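PDB 5D8N: leucine aminopeptidase 1, chloroplastic from Solanum lycopersicum, which removes N-terminal amino acids, preferably leucine, from peptides as a magnesium-dependent M17 family homohexamer and also acts as a protein-folding chaperone. Local coordinates for residues A[244-249]-A[341-346]. The protein carries 1 engineered substitution. Numbering follows the deposited sequence.
Sequences SDVISV and EIRPSR
A bend at the third torsion of Arg343 (chi3 76°) brings its guanidinium to the carboxylate of Asp245, which is brought round by a chi1 of 66° that sets CG between the backbone N and the carbonyl carbon. The resulting salt bridge lies in the M17 catalytic domain and joins the loop leading into strand 247-252, an outermost strand of the mixed sheet, to the end of helix 327-342. Arg343 is the first residue past that helix and has positive phi, and the chain leaves the helical path there. The grip is end-on, both nitrogens binding one oxygen: Arg343 NH1 lies 3.0 Å and Arg343 NH2 3.2 Å from Asp245 OD2. Both come from the same face of the carboxylate, NH1 on the syn side and tilted out of plane, NH2 farther above it, the two flat groups being turned 41° apart. Away from the metal and active sites, the contact pairs two exposed charged residues, with the buried Val246, which also packs on Phe284 of the neighbouring strand 278-284, against one guanidinium face. Val246 CG1 sits 3.2 Å above the guanidinium plane of Arg343, displaced toward its rim and 3.5 Å from Arg343 NH2.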
# COMPACT_ATOMS: atom_id res chain seq x y z
N SER A 244 -9.86 16.06 -50.36
CA SER A 244 -9.30 14.98 -51.16
C SER A 244 -8.29 15.42 -52.23
O SER A 244 -7.51 14.61 -52.72
CB SER A 244 -10.42 14.17 -51.83
OG SER A 244 -11.16 15.02 -52.67
N ASP A 245 -8.26 16.70 -52.57
CA ASP A 245 -7.27 17.18 -53.52
C ASP A 245 -5.92 17.50 -52.89
O ASP A 245 -4.92 17.56 -53.62
CB ASP A 245 -7.78 18.41 -54.28
CG ASP A 245 -7.97 19.60 -53.38
OD1 ASP A 245 -8.30 19.42 -52.20
OD2 ASP A 245 -7.88 20.73 -53.89
N VAL A 246 -5.86 17.53 -51.56
CA VAL A 246 -4.59 17.72 -50.86
C VAL A 246 -4.23 16.68 -49.78
O VAL A 246 -3.10 16.65 -49.31
CB VAL A 246 -4.53 19.11 -50.22
CG1 VAL A 246 -4.50 20.17 -51.33
CG2 VAL A 246 -5.69 19.36 -49.29
N ILE A 247 -5.20 15.87 -49.38
CA ILE A 247 -4.94 14.81 -48.42
C ILE A 247 -5.36 13.46 -48.98
O ILE A 247 -6.52 13.25 -49.33
CB ILE A 247 -5.62 15.09 -47.06
CG1 ILE A 247 -5.03 16.35 -46.42
CG2 ILE A 247 -5.45 13.89 -46.15
CD1 ILE A 247 -5.75 16.81 -45.15
N SER A 248 -4.43 12.51 -48.97
CA SER A 248 -4.72 11.13 -49.28
C SER A 248 -4.67 10.29 -48.00
O SER A 248 -4.05 10.68 -47.00
CB SER A 248 -3.70 10.58 -50.28
OG SER A 248 -2.40 10.59 -49.71
N VAL A 249 -5.27 9.11 -48.06
CA VAL A 249 -5.33 8.24 -46.89
C VAL A 249 -5.04 6.81 -47.29
O VAL A 249 -5.41 6.37 -48.38
CB VAL A 249 -6.69 8.32 -46.18
CG1 VAL A 249 -7.82 7.85 -47.11
CG2 VAL A 249 -6.67 7.47 -44.93
N GLU A 341 -7.47 22.67 -44.58
CA GLU A 341 -8.02 23.96 -44.92
C GLU A 341 -6.94 24.96 -45.30
O GLU A 341 -7.15 25.80 -46.16
CB GLU A 341 -8.82 24.55 -43.75
CG GLU A 341 -10.05 23.75 -43.38
CD GLU A 341 -11.28 24.15 -44.18
OE1 GLU A 341 -11.15 24.88 -45.18
OE2 GLU A 341 -12.34 23.55 -43.91
N ILE A 342 -5.87 25.03 -44.51
CA ILE A 342 -4.87 26.08 -44.67
C ILE A 342 -4.06 25.89 -45.94
O ILE A 342 -3.68 26.87 -46.60
CB ILE A 342 -3.93 26.12 -43.46
CG1 ILE A 342 -4.70 26.54 -42.20
CG2 ILE A 342 -2.78 27.08 -43.73
CD1 ILE A 342 -3.98 26.20 -40.91
N ARG A 343 -3.86 24.64 -46.34
CA ARG A 343 -3.21 24.29 -47.63
C ARG A 343 -1.86 24.93 -47.82
O ARG A 343 -1.60 25.50 -48.87
CB ARG A 343 -4.05 24.73 -48.84
CG ARG A 343 -5.38 24.05 -48.94
CD ARG A 343 -6.18 24.70 -50.07
NE ARG A 343 -5.71 24.27 -51.39
CZ ARG A 343 -6.22 23.25 -52.08
NH1 ARG A 343 -7.17 22.48 -51.56
NH2 ARG A 343 -5.64 22.88 -53.23
N PRO A 344 -0.92 24.69 -46.91
CA PRO A 344 0.40 25.25 -47.17
C PRO A 344 1.12 24.57 -48.33
O PRO A 344 1.05 23.36 -48.51
CB PRO A 344 1.15 24.98 -45.86
CG PRO A 344 0.43 23.81 -45.26
CD PRO A 344 -1.01 23.99 -45.63
N SER A 345 1.88 25.36 -49.08
CA SER A 345 2.76 24.82 -50.11
C SER A 345 4.11 24.57 -49.46
O SER A 345 4.34 24.92 -48.29
CB SER A 345 2.88 25.81 -51.28
OG SER A 345 3.45 27.03 -50.82
N ARG A 346 5.02 23.96 -50.22
CA ARG A 346 6.40 23.77 -49.77
C ARG A 346 6.55 22.72 -48.67
O ARG A 346 7.66 22.50 -48.19
CB ARG A 346 7.06 25.09 -49.36
CG ARG A 346 7.13 26.14 -50.47
CD ARG A 346 7.40 27.54 -49.92
NE ARG A 346 8.35 27.57 -48.80
CZ ARG A 346 8.10 28.07 -47.59
NH1 ARG A 346 6.93 28.63 -47.31
NH2 ARG A 346 9.03 28.01 -46.65